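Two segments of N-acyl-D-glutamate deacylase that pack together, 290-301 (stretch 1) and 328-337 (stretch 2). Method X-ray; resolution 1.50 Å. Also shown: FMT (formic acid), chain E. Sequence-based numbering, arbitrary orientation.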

# COMPACT_ATOMS: atom_id res chain seq x y z
N ILE A 290 11.20 -9.75 -4.91
CA ILE A 290 12.35 -10.19 -5.68
C ILE A 290 12.59 -11.69 -5.51
O ILE A 290 12.21 -12.28 -4.49
CB ILE A 290 13.62 -9.43 -5.25
CG1 ILE A 290 13.88 -9.63 -3.76
CG2 ILE A 290 13.43 -7.95 -5.56
CD1 ILE A 290 15.16 -8.98 -3.26
N LEU A 291 13.20 -12.30 -6.51
CA LEU A 291 13.50 -13.72 -6.45
C LEU A 291 14.67 -13.91 -5.49
O LEU A 291 15.71 -13.26 -5.62
CB LEU A 291 13.87 -14.27 -7.83
CG LEU A 291 14.26 -15.75 -7.88
CD1 LEU A 291 13.09 -16.60 -7.39
CD2 LEU A 291 14.63 -16.14 -9.30
N ILE A 292 14.48 -14.79 -4.51
CA ILE A 292 15.49 -15.06 -3.50
C ILE A 292 15.94 -16.52 -3.62
O ILE A 292 15.22 -17.44 -3.25
CB ILE A 292 14.91 -14.80 -2.10
CG1 ILE A 292 14.46 -13.33 -2.01
CG2 ILE A 292 15.94 -15.11 -1.03
CD1 ILE A 292 13.57 -13.02 -0.83
N PRO A 293 17.16 -16.74 -4.15
CA PRO A 293 17.69 -18.09 -4.33
C PRO A 293 17.68 -18.96 -3.07
O PRO A 293 17.54 -20.18 -3.15
CB PRO A 293 19.10 -17.84 -4.85
CG PRO A 293 18.94 -16.58 -5.64
CD PRO A 293 18.08 -15.74 -4.71
N GLU A 294 17.82 -18.32 -1.91
CA GLU A 294 17.84 -19.06 -0.65
C GLU A 294 16.51 -19.74 -0.34
O GLU A 294 16.43 -20.57 0.57
CB GLU A 294 18.22 -18.13 0.51
CG GLU A 294 19.61 -17.50 0.37
CD GLU A 294 19.58 -16.14 -0.31
OE1 GLU A 294 19.09 -16.04 -1.45
OE2 GLU A 294 20.05 -15.16 0.31
N ARG A 295 15.47 -19.40 -1.10
CA ARG A 295 14.15 -19.99 -0.90
C ARG A 295 13.88 -21.12 -1.90
O ARG A 295 12.86 -21.80 -1.82
CB ARG A 295 13.06 -18.93 -1.06
CG ARG A 295 13.08 -17.83 -0.01
CD ARG A 295 11.96 -16.84 -0.26
NE ARG A 295 11.92 -15.77 0.73
CZ ARG A 295 10.99 -14.82 0.76
NH1 ARG A 295 10.02 -14.81 -0.14
NH2 ARG A 295 11.03 -13.88 1.69
N ALA A 296 14.81 -21.31 -2.83
CA ALA A 296 14.66 -22.33 -3.87
C ALA A 296 14.32 -23.72 -3.35
O ALA A 296 13.57 -24.46 -3.99
CB ALA A 296 15.93 -22.39 -4.71
N GLU A 297 14.86 -24.08 -2.19
CA GLU A 297 14.61 -25.40 -1.62
C GLU A 297 13.75 -25.37 -0.35
O GLU A 297 13.68 -26.36 0.37
CB GLU A 297 15.93 -26.11 -1.30
CG GLU A 297 16.81 -26.42 -2.51
CD GLU A 297 16.14 -27.30 -3.54
OE1 GLU A 297 15.24 -28.09 -3.17
OE2 GLU A 297 16.53 -27.23 -4.73
N THR A 298 13.12 -24.24 -0.07
CA THR A 298 12.28 -24.14 1.12
C THR A 298 10.81 -23.88 0.79
O THR A 298 9.93 -24.16 1.59
CB THR A 298 12.77 -23.03 2.09
OG1 THR A 298 12.73 -21.76 1.43
CG2 THR A 298 14.20 -23.31 2.54
N ILE A 299 10.56 -23.36 -0.41
CA ILE A 299 9.19 -23.08 -0.84
C ILE A 299 8.97 -23.65 -2.23
O ILE A 299 9.75 -23.38 -3.14
CB ILE A 299 8.91 -21.55 -0.88
CG1 ILE A 299 9.09 -20.95 0.52
CG2 ILE A 299 7.49 -21.30 -1.40
CD1 ILE A 299 8.86 -19.44 0.58
N ASP A 300 7.92 -24.45 -2.39
CA ASP A 300 7.61 -25.03 -3.69
C ASP A 300 6.75 -24.07 -4.50
O ASP A 300 6.19 -23.11 -3.97
CB ASP A 300 6.86 -26.36 -3.54
CG ASP A 300 7.77 -27.50 -3.10
OD1 ASP A 300 8.99 -27.43 -3.33
OD2 ASP A 300 7.24 -28.49 -2.54
N ASP A 301 6.66 -24.34 -5.80
CA ASP A 301 5.88 -23.53 -6.73
C ASP A 301 6.26 -22.06 -6.83
O ASP A 301 5.41 -21.21 -7.09
CB ASP A 301 4.38 -23.66 -6.42
CG ASP A 301 3.80 -24.98 -6.92
OD1 ASP A 301 4.56 -25.76 -7.52
OD2 ASP A 301 2.59 -25.23 -6.73
N ASP A 328 20.10 -27.41 -10.67
CA ASP A 328 19.24 -27.37 -9.49
C ASP A 328 18.50 -26.03 -9.43
O ASP A 328 18.85 -25.10 -10.15
CB ASP A 328 20.04 -27.61 -8.20
CG ASP A 328 21.18 -26.64 -8.01
OD1 ASP A 328 20.95 -25.42 -8.07
OD2 ASP A 328 22.32 -27.10 -7.79
N LYS A 329 17.49 -25.94 -8.58
CA LYS A 329 16.70 -24.72 -8.48
C LYS A 329 17.45 -23.49 -8.01
O LYS A 329 17.18 -22.39 -8.47
CB LYS A 329 15.48 -24.96 -7.58
CG LYS A 329 14.41 -25.82 -8.24
CD LYS A 329 13.19 -25.99 -7.35
CE LYS A 329 13.48 -26.87 -6.15
NZ LYS A 329 12.30 -26.94 -5.24
N THR A 330 18.39 -23.66 -7.08
CA THR A 330 19.15 -22.53 -6.58
C THR A 330 19.98 -21.94 -7.72
O THR A 330 20.08 -20.71 -7.86
CB THR A 330 20.08 -22.93 -5.42
OG1 THR A 330 19.30 -23.55 -4.39
CG2 THR A 330 20.77 -21.71 -4.85
N THR A 331 20.58 -22.81 -8.52
CA THR A 331 21.39 -22.38 -9.65
C THR A 331 20.51 -21.66 -10.67
O THR A 331 20.89 -20.62 -11.21
CB THR A 331 22.08 -23.58 -10.33
OG1 THR A 331 23.01 -24.16 -9.41
CG2 THR A 331 22.81 -23.15 -11.60
N ALA A 332 19.34 -22.22 -10.94
CA ALA A 332 18.42 -21.61 -11.89
C ALA A 332 18.01 -20.23 -11.40
O ALA A 332 17.95 -19.28 -12.18
CB ALA A 332 17.19 -22.49 -12.08
N ALA A 333 17.73 -20.12 -10.10
CA ALA A 333 17.32 -18.84 -9.53
C ALA A 333 18.42 -17.80 -9.72
O ALA A 333 18.14 -16.63 -10.01
CB ALA A 333 17.00 -19.00 -8.04
N ARG A 334 19.67 -18.22 -9.55
CA ARG A 334 20.79 -17.30 -9.72
C ARG A 334 20.93 -16.86 -11.17
O ARG A 334 21.29 -15.71 -11.44
CB ARG A 334 22.08 -17.96 -9.23
CG ARG A 334 22.10 -18.16 -7.72
CD ARG A 334 23.27 -19.02 -7.28
NE ARG A 334 23.28 -19.21 -5.83
CZ ARG A 334 23.98 -20.14 -5.20
NH1 ARG A 334 24.73 -20.99 -5.89
NH2 ARG A 334 23.92 -20.24 -3.88
N ARG A 335 20.65 -17.76 -12.11
CA ARG A 335 20.75 -17.42 -13.52
C ARG A 335 19.63 -16.49 -13.96
O ARG A 335 19.78 -15.74 -14.93
CB ARG A 335 20.72 -18.69 -14.38
CG ARG A 335 21.90 -19.61 -14.20
CD ARG A 335 21.82 -20.77 -15.18
NE ARG A 335 22.84 -21.79 -14.94
CZ ARG A 335 22.92 -22.93 -15.62
NH1 ARG A 335 22.04 -23.20 -16.58
NH2 ARG A 335 23.87 -23.81 -15.33
N LEU A 336 18.51 -16.54 -13.24
CA LEU A 336 17.35 -15.70 -13.55
C LEU A 336 17.50 -14.28 -13.03
O LEU A 336 16.79 -13.38 -13.48
CB LEU A 336 16.09 -16.32 -12.94
CG LEU A 336 15.55 -17.59 -13.60
CD1 LEU A 336 14.55 -18.26 -12.67
CD2 LEU A 336 14.92 -17.25 -14.94
N ALA A 337 18.42 -14.07 -12.09
CA ALA A 337 18.63 -12.76 -11.49
C ALA A 337 19.13 -11.69 -12.45
O ALA A 337 19.97 -11.96 -13.32
CB ALA A 337 19.58 -12.89 -10.31
C FMT E . 7.95 -12.11 0.90
O1 FMT E . 7.93 -13.07 0.17
O2 FMT E . 9.08 -11.77 1.53
O HOH W 1 16.71 -28.40 -7.15
O HOH W 2 18.89 -26.10 -5.26
O HOH W 3 11.24 -26.05 -2.53
O HOH W 4 10.97 -29.27 -3.82

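The start of a helix can pack through apolar contacts and polar ones at once, and this contact, against a segment of loop and 3-10 turn in N-acyl-D-glutamate deacylase, is a compact example. Three residues cover the most surface: Lys 329, Pro 293 and Leu 291.

Lys 329, in the first turn of the helix, serves both purposes. Its CB lies 3.9 Å from Ala 296 CB, so the start of the side chain packs against apolar surface, while the ammonium group at its end reaches the loop backbone. There Lys 329 NZ donates a hydrogen bond to Ala 296 O (3.1 Å), the one direct hydrogen bond between the stretches. Two acidic side chains add charge complementarity at longer range: Glu 297 OE1 is 3.8 Å and Asp 300 OD1 3.9 Å from Lys 329 NZ, both long salt bridges. Water also bridges Lys 329 to Asp 300: water 4 accepts from Lys 329 NZ (3.0 Å) and donates to Asp 300 OD1 (2.7 Å).

Glu 297 also meets the start of the helix through water. Its OE2 accepts from waters 1 and 2, each at 2.7 Å; water 1 in turn accepts from Lys 329 N (3.0 Å) and water 2 from Thr 330 N (3.1 Å). Amides in a first helical turn lack partners within the helix, and solvent supplies them here. The next amide is served differently: Asp 328 OD1 caps it, accepting from Thr 331 N at 2.7 Å.

Pro 293 and Leu 291 form the apolar part, converging on Ala 333, one turn beyond Lys 329. Pro 293 CG and Leu 291 CD2 each approach Ala 333 CB to 3.9 Å. Leu 291 CD2 also lies 3.9 Å from Leu 336 CB, extending the apolar contact along the helix.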